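Local coordinates for protein glycogen synthase (Cyanobacterium sp. CLg1, PDB 6GNF) that belongs to the glycogen and starch synthase family of two-domain glycosyltransferases and binds adenosine-5'-diphosphate and a glycan, at residues A[424-429]-A[501-506]. Numbering follows the deposited sequence.
Sequences ADYCLM and KALQEY
Across this contact the backbones of 424-429 and 501-506 stay well apart, the CA atoms of Y426 and A502 lying 8.5 Å from each other and those of D425 and Y506 8.8 Å; no main-chain hydrogen bond joins them, and side chains, with one carbonyl and a water, make the contact. Y426, at the start of strand 426-429, spans most of the gap. Its CG stands anti to its own carbonyl carbon (chi1 -61°), and from there the ring reaches between A502, L503 and Y506. One ortho-to-hydroxyl carbon, CE1, rests 3.8 Å from the methyl CB of A502; on the other flank CE2 meets CD2 of L503 at 4.1 Å and CD1 of Y506. The phenol oxygen arrives near the plane of the Y506 ring, at its edge, and lies 3.4 Å from Y506 CB. A water in the plane of the Y426 ring links the two segments: it is 2.7 Å from Y426 OH and donates a hydrogen bond to A502 O. That carbonyl also accepts the amide of E505, so the water and this amide share one acceptor. D425 comes up beside the Y506 ring. Its OD2 lies 3.6 Å from Y506 CE1, with carboxylate and ring planes 50° apart, and OD2 itself takes a salt bridge from K335 and a hydrogen bond from the amide of L352. F353 stacks on Y426, and F511 meets Y506 edge-to-face, extending the aromatic packing into the neighbouring strand and helix 509-520. Such packing of a helix against a central parallel sheet is characteristic of Rossmann-like alpha/beta domains, here the C-terminal domain of a GT-B glycosyltransferase, in which 426-429, one of the two middle strands of the sheet, packs against the C-terminal part of helix 485-503.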
ATOM      1  N   ALA A 424      -8.956 -12.970  16.773  1.00 68.76           N
ATOM      2  CA  ALA A 424      -7.736 -13.764  16.707  1.00 68.96           C
ATOM      3  C   ALA A 424      -6.793 -13.425  17.853  1.00 69.49           C
ATOM      4  O   ALA A 424      -6.771 -12.293  18.339  1.00 69.24           O
ATOM      5  CB  ALA A 424      -7.028 -13.549  15.376  1.00 66.57           C
ATOM      6  N   ASP A 425      -5.995 -14.408  18.255  1.00 69.72           N
ATOM      7  CA  ASP A 425      -4.931 -14.188  19.228  1.00 69.58           C
ATOM      8  C   ASP A 425      -3.692 -13.659  18.539  1.00 69.22           C
ATOM      9  O   ASP A 425      -2.944 -12.866  19.110  1.00 69.73           O
ATOM     10  CB  ASP A 425      -4.599 -15.491  19.928  1.00 70.62           C
ATOM     11  CG  ASP A 425      -5.766 -16.026  20.697  1.00 71.96           C
ATOM     12  OD1 ASP A 425      -6.360 -15.229  21.447  1.00 71.55           O
ATOM     13  OD2 ASP A 425      -6.086 -17.228  20.553  1.00 72.84           O
ATOM     14  N   TYR A 426      -3.476 -14.119  17.308  1.00 68.87           N
ATOM     15  CA  TYR A 426      -2.281 -13.784  16.556  1.00 68.16           C
ATOM     16  C   TYR A 426      -2.614 -13.284  15.150  1.00 66.69           C
ATOM     17  O   TYR A 426      -3.531 -13.785  14.505  1.00 66.50           O
ATOM     18  CB  TYR A 426      -1.370 -15.009  16.483  1.00 69.09           C
ATOM     19  CG  TYR A 426      -0.906 -15.492  17.842  1.00 70.78           C
ATOM     20  CD1 TYR A 426       0.051 -14.785  18.557  1.00 71.44           C
ATOM     21  CD2 TYR A 426      -1.434 -16.644  18.416  1.00 73.03           C
ATOM     22  CE1 TYR A 426       0.478 -15.212  19.804  1.00 74.08           C
ATOM     23  CE2 TYR A 426      -1.017 -17.082  19.665  1.00 75.97           C
ATOM     24  CZ  TYR A 426      -0.058 -16.368  20.358  1.00 76.98           C
ATOM     25  OH  TYR A 426       0.366 -16.812  21.602  1.00 78.65           O
ATOM     26  N   CYS A 427      -1.844 -12.304  14.689  1.00 66.16           N
ATOM     27  CA  CYS A 427      -1.934 -11.786  13.326  1.00 66.33           C
ATOM     28  C   CYS A 427      -0.756 -12.324  12.511  1.00 65.60           C
ATOM     29  O   CYS A 427       0.391 -11.950  12.734  1.00 64.92           O
ATOM     30  CB  CYS A 427      -1.916 -10.263  13.353  1.00 65.09           C
ATOM     31  SG  CYS A 427      -1.774  -9.502  11.735  1.00 68.39           S
ATOM     32  N   LEU A 428      -1.058 -13.198  11.556  1.00 66.17           N
ATOM     33  CA  LEU A 428      -0.049 -13.969  10.840  1.00 66.58           C
ATOM     34  C   LEU A 428       0.264 -13.347   9.483  1.00 66.24           C
ATOM     35  O   LEU A 428      -0.617 -13.264   8.622  1.00 65.04           O
ATOM     36  CB  LEU A 428      -0.570 -15.391  10.654  1.00 69.06           C
ATOM     37  CG  LEU A 428       0.364 -16.473  10.123  1.00 71.91           C
ATOM     38  CD1 LEU A 428       1.441 -16.794  11.140  1.00 73.42           C
ATOM     39  CD2 LEU A 428      -0.435 -17.725   9.790  1.00 74.41           C
ATOM     40  N   MET A 429       1.507 -12.884   9.307  1.00 66.23           N
ATOM     41  CA  MET A 429       1.942 -12.234   8.067  1.00 63.02           C
ATOM     42  C   MET A 429       3.252 -12.824   7.535  1.00 62.98           C
ATOM     43  O   MET A 429       4.327 -12.260   7.755  1.00 62.16           O
ATOM     44  CB  MET A 429       2.131 -10.736   8.297  1.00 61.82           C
ATOM     45  CG  MET A 429       0.898 -10.030   8.839  1.00 61.15           C
ATOM     46  SD  MET A 429       1.189  -8.272   9.073  1.00 59.32           S
ATOM     47  CE  MET A 429       1.340  -7.726   7.385  1.00 57.00           C
ATOM     48  N   LYS A 501       7.400 -20.282  18.308  1.00 84.01           N
ATOM     49  CA  LYS A 501       7.911 -19.299  19.258  1.00 84.97           C
ATOM     50  C   LYS A 501       6.753 -18.671  20.022  1.00 82.70           C
ATOM     51  O   LYS A 501       6.793 -18.566  21.242  1.00 83.75           O
ATOM     52  CB  LYS A 501       8.690 -18.191  18.552  1.00 85.78           C
ATOM     53  CG  LYS A 501      10.176 -18.424  18.352  1.00 88.54           C
ATOM     54  CD  LYS A 501      10.772 -17.198  17.655  1.00 89.02           C
ATOM     55  CE  LYS A 501      12.287 -17.237  17.566  1.00 92.39           C
ATOM     56  NZ  LYS A 501      12.760 -18.291  16.628  1.00 93.73           N
ATOM     57  N   ALA A 502       5.721 -18.259  19.292  1.00 81.21           N
ATOM     58  CA  ALA A 502       4.572 -17.578  19.880  1.00 80.66           C
ATOM     59  C   ALA A 502       3.747 -18.493  20.773  1.00 83.30           C
ATOM     60  O   ALA A 502       3.331 -18.086  21.858  1.00 84.18           O
ATOM     61  CB  ALA A 502       3.690 -16.985  18.794  1.00 78.32           C
ATOM     62  N   LEU A 503       3.509 -19.716  20.308  1.00 84.96           N
ATOM     63  CA  LEU A 503       2.670 -20.665  21.043  1.00 87.31           C
ATOM     64  C   LEU A 503       3.318 -21.124  22.346  1.00 89.97           C
ATOM     65  O   LEU A 503       2.623 -21.507  23.276  1.00 91.31           O
ATOM     66  CB  LEU A 503       2.316 -21.877  20.174  1.00 88.24           C
ATOM     67  CG  LEU A 503       1.340 -21.619  19.017  1.00 87.03           C
ATOM     68  CD1 LEU A 503       1.141 -22.886  18.199  1.00 88.37           C
ATOM     69  CD2 LEU A 503       0.002 -21.097  19.522  1.00 86.63           C
ATOM     70  N   GLN A 504       4.645 -21.082  22.413  1.00 91.82           N
ATOM     71  CA  GLN A 504       5.363 -21.374  23.646  1.00 93.36           C
ATOM     72  C   GLN A 504       4.933 -20.463  24.792  1.00 93.04           C
ATOM     73  O   GLN A 504       4.991 -20.860  25.948  1.00 95.08           O
ATOM     74  CB  GLN A 504       6.862 -21.201  23.435  1.00 95.37           C
ATOM     75  CG  GLN A 504       7.513 -22.283  22.577  1.00 97.80           C
ATOM     76  CD  GLN A 504       8.090 -23.415  23.397  1.00103.00           C
ATOM     77  OE1 GLN A 504       7.699 -23.618  24.548  1.00107.15           O
ATOM     78  NE2 GLN A 504       8.995 -24.180  22.804  1.00105.61           N
ATOM     79  N   GLU A 505       4.496 -19.248  24.467  1.00 90.00           N
ATOM     80  CA  GLU A 505       4.042 -18.288  25.480  1.00 90.44           C
ATOM     81  C   GLU A 505       2.523 -18.151  25.571  1.00 88.63           C
ATOM     82  O   GLU A 505       2.024 -17.453  26.452  1.00 88.71           O
ATOM     83  CB  GLU A 505       4.637 -16.907  25.206  1.00 89.49           C
ATOM     84  CG  GLU A 505       6.133 -16.810  25.442  1.00 91.88           C
ATOM     85  CD  GLU A 505       6.671 -15.409  25.223  1.00 92.07           C
ATOM     86  OE1 GLU A 505       7.892 -15.292  24.997  1.00 93.06           O
ATOM     87  OE2 GLU A 505       5.898 -14.426  25.275  1.00 91.67           O
ATOM     88  N   TYR A 506       1.786 -18.807  24.678  1.00 87.15           N
ATOM     89  CA  TYR A 506       0.336 -18.645  24.638  1.00 86.72           C
ATOM     90  C   TYR A 506      -0.296 -18.974  25.987  1.00 89.08           C
ATOM     91  O   TYR A 506      -0.019 -20.023  26.569  1.00 88.86           O
ATOM     92  CB  TYR A 506      -0.296 -19.519  23.551  1.00 86.11           C
ATOM     93  CG  TYR A 506      -1.811 -19.439  23.542  1.00 86.20           C
ATOM     94  CD1 TYR A 506      -2.464 -18.272  23.152  1.00 84.38           C
ATOM     95  CD2 TYR A 506      -2.588 -20.519  23.945  1.00 87.66           C
ATOM     96  CE1 TYR A 506      -3.848 -18.190  23.157  1.00 85.03           C
ATOM     97  CE2 TYR A 506      -3.971 -20.443  23.954  1.00 87.68           C
ATOM     98  CZ  TYR A 506      -4.596 -19.275  23.560  1.00 86.33           C
ATOM     99  OH  TYR A 506      -5.962 -19.164  23.552  1.00 87.55           O
TER
HETATM  100  O   HOH W   1       2.374 -15.512  22.841  1.00 63.11           O